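Local coordinates for sensor protein kinase HptS (Staphylococcus aureus, PDB 6LKI) that probably acts as the sensor histidine kinase of a two-component system, passing an extracellular signal on by phosphorylation of a histidine, at residues 3-14 and 154-165. Sequence-based numbering, arbitrary orientation.
Sequences HQHVDESQSSLH and ESVKLNHADHRL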
ATOM      1  N   HIS B   3     -11.201   0.087  38.546  1.00 78.18           N
ATOM      2  CA  HIS B   3     -10.004   0.902  38.744  1.00 79.96           C
ATOM      3  C   HIS B   3      -8.757   0.039  38.894  1.00 78.82           C
ATOM      4  O   HIS B   3      -7.696   0.372  38.350  1.00 77.70           O
ATOM      5  CB  HIS B   3     -10.169   1.809  39.965  1.00 82.06           C
ATOM      6  CG  HIS B   3      -8.908   2.510  40.368  1.00 89.03           C
ATOM      7  ND1 HIS B   3      -8.520   3.716  39.825  1.00 91.54           N
ATOM      8  CD2 HIS B   3      -7.946   2.174  41.260  1.00 90.18           C
ATOM      9  CE1 HIS B   3      -7.373   4.092  40.364  1.00 96.29           C
ATOM     10  NE2 HIS B   3      -7.004   3.173  41.239  1.00 95.82           N
ATOM     11  N   GLN B   4      -8.860  -1.073  39.627  1.00 77.64           N
ATOM     12  CA  GLN B   4      -7.707  -1.954  39.771  1.00 77.57           C
ATOM     13  C   GLN B   4      -7.420  -2.731  38.497  1.00 76.45           C
ATOM     14  O   GLN B   4      -6.329  -3.290  38.365  1.00 76.24           O
ATOM     15  CB  GLN B   4      -7.901  -2.945  40.924  1.00 77.18           C
ATOM     16  CG  GLN B   4      -9.005  -3.965  40.714  1.00 78.62           C
ATOM     17  CD  GLN B   4      -9.524  -4.550  42.018  1.00 81.07           C
ATOM     18  OE1 GLN B   4     -10.117  -5.630  42.037  1.00 82.94           O
ATOM     19  NE2 GLN B   4      -9.301  -3.836  43.116  1.00 80.64           N
ATOM     20  N   HIS B   5      -8.371  -2.797  37.567  1.00 74.12           N
ATOM     21  CA  HIS B   5      -8.131  -3.445  36.286  1.00 73.41           C
ATOM     22  C   HIS B   5      -7.629  -2.480  35.222  1.00 68.66           C
ATOM     23  O   HIS B   5      -6.951  -2.914  34.284  1.00 68.55           O
ATOM     24  CB  HIS B   5      -9.406  -4.133  35.790  1.00 72.29           C
ATOM     25  CG  HIS B   5      -9.819  -5.306  36.623  1.00 72.89           C
ATOM     26  ND1 HIS B   5     -11.127  -5.730  36.720  1.00 74.00           N
ATOM     27  CD2 HIS B   5      -9.094  -6.138  37.408  1.00 72.02           C
ATOM     28  CE1 HIS B   5     -11.189  -6.777  37.523  1.00 73.17           C
ATOM     29  NE2 HIS B   5      -9.970  -7.045  37.955  1.00 72.54           N
ATOM     30  N   VAL B   6      -7.932  -1.188  35.351  1.00 67.71           N
ATOM     31  CA  VAL B   6      -7.483  -0.217  34.360  1.00 68.02           C
ATOM     32  C   VAL B   6      -6.012   0.130  34.564  1.00 67.60           C
ATOM     33  O   VAL B   6      -5.259   0.280  33.595  1.00 65.28           O
ATOM     34  CB  VAL B   6      -8.375   1.038  34.405  1.00 66.47           C
ATOM     35  CG1 VAL B   6      -7.934   2.038  33.366  1.00 65.90           C
ATOM     36  CG2 VAL B   6      -9.823   0.668  34.171  1.00 71.47           C
ATOM     37  N   ASP B   7      -5.571   0.253  35.821  1.00 68.67           N
ATOM     38  CA  ASP B   7      -4.188   0.648  36.070  1.00 68.21           C
ATOM     39  C   ASP B   7      -3.209  -0.497  35.822  1.00 65.92           C
ATOM     40  O   ASP B   7      -2.062  -0.249  35.432  1.00 64.77           O
ATOM     41  CB  ASP B   7      -4.039   1.196  37.493  1.00 72.80           C
ATOM     42  CG  ASP B   7      -4.401   0.180  38.562  1.00 75.55           C
ATOM     43  OD1 ASP B   7      -4.786  -0.955  38.215  1.00 79.28           O
ATOM     44  OD2 ASP B   7      -4.296   0.522  39.759  1.00 82.00           O
ATOM     45  N   GLU B   8      -3.631  -1.746  36.040  1.00 63.62           N
ATOM     46  CA  GLU B   8      -2.754  -2.880  35.750  1.00 64.36           C
ATOM     47  C   GLU B   8      -2.543  -3.050  34.250  1.00 61.55           C
ATOM     48  O   GLU B   8      -1.423  -3.330  33.804  1.00 57.67           O
ATOM     49  CB  GLU B   8      -3.322  -4.163  36.358  1.00 67.95           C
ATOM     50  CG  GLU B   8      -3.554  -4.092  37.859  1.00 71.82           C
ATOM     51  CD  GLU B   8      -3.981  -5.422  38.452  1.00 73.11           C
ATOM     52  OE1 GLU B   8      -3.384  -5.858  39.460  1.00 75.81           O
ATOM     53  OE2 GLU B   8      -4.913  -6.039  37.896  1.00 74.94           O
ATOM     54  N   SER B   9      -3.605  -2.889  33.459  1.00 61.08           N
ATOM     55  CA  SER B   9      -3.471  -3.023  32.012  1.00 60.69           C
ATOM     56  C   SER B   9      -2.652  -1.879  31.427  1.00 55.14           C
ATOM     57  O   SER B   9      -1.810  -2.100  30.549  1.00 54.00           O
ATOM     58  CB  SER B   9      -4.851  -3.093  31.360  1.00 57.95           C
ATOM     59  OG  SER B   9      -5.412  -4.388  31.486  1.00 58.52           O
ATOM     60  N   GLN B  10      -2.880  -0.650  31.902  1.00 55.53           N
ATOM     61  CA  GLN B  10      -2.050   0.471  31.470  1.00 57.78           C
ATOM     62  C   GLN B  10      -0.585   0.206  31.772  1.00 56.25           C
ATOM     63  O   GLN B  10       0.279   0.393  30.909  1.00 54.87           O
ATOM     64  CB  GLN B  10      -2.506   1.769  32.141  1.00 58.87           C
ATOM     65  CG  GLN B  10      -1.776   3.037  31.660  1.00 60.83           C
ATOM     66  CD  GLN B  10      -0.439   3.290  32.352  1.00 60.29           C
ATOM     67  OE1 GLN B  10      -0.128   2.688  33.380  1.00 63.06           O
ATOM     68  NE2 GLN B  10       0.361   4.182  31.776  1.00 61.43           N
ATOM     69  N   SER B  11      -0.289  -0.240  32.994  1.00 54.67           N
ATOM     70  CA  SER B  11       1.095  -0.487  33.376  1.00 56.49           C
ATOM     71  C   SER B  11       1.688  -1.651  32.590  1.00 53.27           C
ATOM     72  O   SER B  11       2.865  -1.617  32.212  1.00 52.04           O
ATOM     73  CB  SER B  11       1.180  -0.751  34.878  1.00 59.90           C
ATOM     74  OG  SER B  11       2.511  -1.034  35.267  1.00 61.22           O
ATOM     75  N   SER B  12       0.888  -2.690  32.334  1.00 51.70           N
ATOM     76  CA  SER B  12       1.370  -3.812  31.533  1.00 52.45           C
ATOM     77  C   SER B  12       1.620  -3.391  30.090  1.00 49.03           C
ATOM     78  O   SER B  12       2.649  -3.746  29.503  1.00 46.36           O
ATOM     79  CB  SER B  12       0.370  -4.965  31.595  1.00 54.36           C
ATOM     80  OG  SER B  12       0.915  -6.147  31.032  1.00 54.41           O
ATOM     81  N   LEU B  13       0.691  -2.634  29.500  1.00 48.89           N
ATOM     82  CA  LEU B  13       0.913  -2.113  28.155  1.00 47.12           C
ATOM     83  C   LEU B  13       2.056  -1.108  28.131  1.00 47.68           C
ATOM     84  O   LEU B  13       2.796  -1.032  27.144  1.00 40.55           O
ATOM     85  CB  LEU B  13      -0.369  -1.477  27.616  1.00 48.40           C
ATOM     86  CG  LEU B  13      -1.549  -2.423  27.378  1.00 47.00           C
ATOM     87  CD1 LEU B  13      -2.817  -1.639  27.077  1.00 46.79           C
ATOM     88  CD2 LEU B  13      -1.239  -3.402  26.257  1.00 48.00           C
ATOM     89  N   HIS B  14       2.212  -0.331  29.206  1.00 48.23           N
ATOM     90  CA  HIS B  14       3.359   0.563  29.325  1.00 48.48           C
ATOM     91  C   HIS B  14       4.665  -0.220  29.301  1.00 43.10           C
ATOM     92  O   HIS B  14       5.615   0.161  28.607  1.00 42.68           O
ATOM     93  CB  HIS B  14       3.238   1.383  30.612  1.00 51.69           C
ATOM     94  CG  HIS B  14       4.444   2.212  30.928  1.00 56.41           C
ATOM     95  ND1 HIS B  14       5.119   2.941  29.974  1.00 58.02           N
ATOM     96  CD2 HIS B  14       5.089   2.435  32.097  1.00 57.88           C
ATOM     97  CE1 HIS B  14       6.131   3.574  30.540  1.00 59.30           C
ATOM     98  NE2 HIS B  14       6.135   3.284  31.829  1.00 54.66           N
ATOM     99  N   GLU B 154     -14.009   3.594  33.449  1.00 73.55           N
ATOM    100  CA  GLU B 154     -12.840   4.269  33.999  1.00 71.61           C
ATOM    101  C   GLU B 154     -11.738   4.227  32.952  1.00 69.17           C
ATOM    102  O   GLU B 154     -11.454   3.161  32.397  1.00 68.05           O
ATOM    103  CB  GLU B 154     -12.372   3.609  35.300  1.00 71.79           C
ATOM    104  CG  GLU B 154     -12.823   4.333  36.555  1.00 74.96           C
ATOM    105  CD  GLU B 154     -12.369   3.643  37.823  1.00 80.97           C
ATOM    106  OE1 GLU B 154     -12.995   2.633  38.208  1.00 80.64           O
ATOM    107  OE2 GLU B 154     -11.388   4.115  38.437  1.00 82.92           O
ATOM    108  N   SER B 155     -11.123   5.376  32.686  1.00 65.28           N
ATOM    109  CA  SER B 155     -10.143   5.504  31.620  1.00 64.50           C
ATOM    110  C   SER B 155      -8.821   6.030  32.162  1.00 67.59           C
ATOM    111  O   SER B 155      -8.782   6.756  33.159  1.00 64.92           O
ATOM    112  CB  SER B 155     -10.647   6.438  30.511  1.00 64.37           C
ATOM    113  OG  SER B 155     -10.801   7.761  30.992  1.00 67.55           O
ATOM    114  N   VAL B 156      -7.733   5.646  31.491  1.00 66.53           N
ATOM    115  CA  VAL B 156      -6.405   6.184  31.754  1.00 62.98           C
ATOM    116  C   VAL B 156      -5.743   6.484  30.416  1.00 62.83           C
ATOM    117  O   VAL B 156      -6.163   5.999  29.365  1.00 62.39           O
ATOM    118  CB  VAL B 156      -5.511   5.227  32.575  1.00 64.90           C
ATOM    119  CG1 VAL B 156      -6.044   5.064  33.992  1.00 67.21           C
ATOM    120  CG2 VAL B 156      -5.371   3.889  31.869  1.00 63.86           C
ATOM    121  N   LYS B 157      -4.689   7.293  30.469  1.00 63.14           N
ATOM    122  CA  LYS B 157      -3.949   7.671  29.273  1.00 62.69           C
ATOM    123  C   LYS B 157      -2.797   6.697  29.056  1.00 61.60           C
ATOM    124  O   LYS B 157      -2.002   6.452  29.968  1.00 58.98           O
ATOM    125  CB  LYS B 157      -3.423   9.102  29.395  1.00 63.25           C
ATOM    126  CG  LYS B 157      -2.939   9.712  28.089  1.00 63.11           C
ATOM    127  CD  LYS B 157      -1.453  10.032  28.156  1.00 68.80           C
ATOM    128  CE  LYS B 157      -0.903  10.431  26.795  1.00 65.80           C
ATOM    129  NZ  LYS B 157       0.504   9.972  26.616  1.00 68.64           N
ATOM    130  N   LEU B 158      -2.717   6.137  27.852  1.00 61.50           N
ATOM    131  CA  LEU B 158      -1.629   5.226  27.534  1.00 60.16           C
ATOM    132  C   LEU B 158      -0.327   5.999  27.350  1.00 55.83           C
ATOM    133  O   LEU B 158      -0.312   7.145  26.895  1.00 59.17           O
ATOM    134  CB  LEU B 158      -1.957   4.415  26.281  1.00 56.95           C
ATOM    135  CG  LEU B 158      -3.075   3.382  26.461  1.00 57.38           C
ATOM    136  CD1 LEU B 158      -3.216   2.499  25.229  1.00 54.36           C
ATOM    137  CD2 LEU B 158      -2.840   2.536  27.707  1.00 52.93           C
ATOM    138  N   ASN B 159       0.781   5.347  27.708  1.00 56.62           N
ATOM    139  CA  ASN B 159       2.043   6.061  27.872  1.00 57.90           C
ATOM    140  C   ASN B 159       2.704   6.394  26.540  1.00 58.77           C
ATOM    141  O   ASN B 159       3.368   7.430  26.425  1.00 55.66           O
ATOM    142  CB  ASN B 159       2.992   5.234  28.738  1.00 58.26           C
ATOM    143  CG  ASN B 159       4.308   5.938  28.997  1.00 63.72           C
ATOM    144  OD1 ASN B 159       5.301   5.698  28.309  1.00 63.89           O
ATOM    145  ND2 ASN B 159       4.324   6.809  29.999  1.00 61.36           N
ATOM    146  N   HIS B 160       2.538   5.543  25.529  1.00 53.69           N
ATOM    147  CA  HIS B 160       3.336   5.644  24.315  1.00 52.52           C
ATOM    148  C   HIS B 160       2.724   6.543  23.250  1.00 52.74           C
ATOM    149  O   HIS B 160       3.437   6.956  22.328  1.00 51.59           O
ATOM    150  CB  HIS B 160       3.557   4.251  23.721  1.00 50.40           C
ATOM    151  CG  HIS B 160       2.313   3.636  23.164  1.00 48.57           C
ATOM    152  ND1 HIS B 160       1.311   3.132  23.964  1.00 51.19           N
ATOM    153  CD2 HIS B 160       1.905   3.450  21.886  1.00 48.54           C
ATOM    154  CE1 HIS B 160       0.339   2.660  23.204  1.00 46.47           C
ATOM    155  NE2 HIS B 160       0.676   2.839  21.939  1.00 46.64           N
ATOM    156  N   ALA B 161       1.433   6.847  23.338  1.00 55.43           N
ATOM    157  CA  ALA B 161       0.786   7.693  22.345  1.00 53.27           C
ATOM    158  C   ALA B 161      -0.422   8.361  22.984  1.00 56.99           C
ATOM    159  O   ALA B 161      -0.791   8.067  24.123  1.00 59.11           O
ATOM    160  CB  ALA B 161       0.386   6.892  21.102  1.00 54.68           C
ATOM    161  N   ASP B 162      -1.037   9.271  22.228  1.00 59.58           N
ATOM    162  CA  ASP B 162      -2.208  10.011  22.696  1.00 61.52           C
ATOM    163  C   ASP B 162      -3.460   9.130  22.640  1.00 61.58           C
ATOM    164  O   ASP B 162      -4.452   9.436  21.978  1.00 62.86           O
ATOM    165  CB  ASP B 162      -2.387  11.284  21.880  1.00 63.26           C
ATOM    166  CG  ASP B 162      -1.221  12.242  22.029  1.00 67.45           C
ATOM    167  OD1 ASP B 162      -0.906  12.620  23.177  1.00 66.82           O
ATOM    168  OD2 ASP B 162      -0.620  12.621  21.000  1.00 66.00           O
ATOM    169  N   HIS B 163      -3.396   8.013  23.362  1.00 60.13           N
ATOM    170  CA  HIS B 163      -4.474   7.037  23.400  1.00 58.00           C
ATOM    171  C   HIS B 163      -4.968   6.860  24.829  1.00 58.79           C
ATOM    172  O   HIS B 163      -4.227   7.086  25.791  1.00 61.52           O
ATOM    173  CB  HIS B 163      -4.021   5.683  22.836  1.00 56.17           C
ATOM    174  CG  HIS B 163      -3.583   5.740  21.405  1.00 56.35           C
ATOM    175  ND1 HIS B 163      -2.826   4.748  20.819  1.00 52.37           N
ATOM    176  CD2 HIS B 163      -3.794   6.670  20.445  1.00 55.44           C
ATOM    177  CE1 HIS B 163      -2.591   5.065  19.558  1.00 52.69           C
ATOM    178  NE2 HIS B 163      -3.166   6.227  19.307  1.00 55.42           N
ATOM    179  N   ARG B 164      -6.226   6.448  24.957  1.00 58.44           N
ATOM    180  CA  ARG B 164      -6.854   6.213  26.249  1.00 59.63           C
ATOM    181  C   ARG B 164      -7.413   4.799  26.291  1.00 58.37           C
ATOM    182  O   ARG B 164      -8.105   4.371  25.362  1.00 57.14           O
ATOM    183  CB  ARG B 164      -7.972   7.224  26.516  1.00 60.97           C
ATOM    184  CG  ARG B 164      -7.488   8.638  26.779  1.00 61.94           C
ATOM    185  CD  ARG B 164      -8.621   9.638  26.636  1.00 67.22           C
ATOM    186  NE  ARG B 164      -9.042   9.785  25.246  1.00 68.22           N
ATOM    187  CZ  ARG B 164     -10.304   9.946  24.861  1.00 71.83           C
ATOM    188  NH1 ARG B 164     -11.274   9.979  25.764  1.00 74.18           N
ATOM    189  NH2 ARG B 164     -10.596  10.073  23.574  1.00 70.57           N
ATOM    190  N   LEU B 165      -7.115   4.079  27.369  1.00 54.88           N
ATOM    191  CA  LEU B 165      -7.666   2.751  27.603  1.00 58.23           C
ATOM    192  C   LEU B 165      -8.886   2.882  28.504  1.00 62.66           C
ATOM    193  O   LEU B 165      -8.785   3.406  29.617  1.00 62.31           O
ATOM    194  CB  LEU B 165      -6.627   1.828  28.237  1.00 55.83           C
ATOM    195  CG  LEU B 165      -7.189   0.542  28.851  1.00 58.09           C
ATOM    196  CD1 LEU B 165      -7.744  -0.382  27.773  1.00 54.20           C
ATOM    197  CD2 LEU B 165      -6.134  -0.166  29.684  1.00 58.17           C
TER
HETATM  198  O   HOH W   1       0.532   2.311  28.798  1.00 54.92           O
HETATM  199  O   HOH W   2       1.919   2.014  26.514  1.00 51.97           O
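V6 and Q10, one helical turn apart, clasp V156 where the long N-terminal helix 2-31 covers the terminal hairpin of the second antiparallel sheet, an instance of helix-on-sheet packing in what resembles the double-Cache (dCACHE) fold of extracellular sensor domains. Residues 3-14 run at only 23° to strand 154-157, the outermost on this side of the sheet, and so stay beside it over several residues. V6 CG1 presses on V156 CG2 at 3.5 Å, a tight carbon pair.

Q10 can be followed atom by atom. Its CB lies 3.6 Å from V156 CG2; its CG touches the same methyl and also L158 CD2. A bend at chi2 (-84°) then turns the amide toward the backbone of K157 and the side chain of N159, where NE2 comes within 3.7 Å of K157 O and also brushes N159 CB. Deeper in, L165, paired with V156 by two backbone hydrogen bonds, sends CD2 against S9 CB at 3.6 Å, while its side chain also touches I123 of the next strand. L13 CD1 makes looser contact with the CD2 methyls of L158 and L165.

At the start of the segment, H3 ND1 donates a weak hydrogen bond to E154 OE2 (3.2 Å), with ring and carboxylate nearly coplanar. Toward the other end, water 1 joins backbone to backbone, giving a hydrogen bond to Q10 O (2.9 Å) and accepting one from N159 N (3.2 Å).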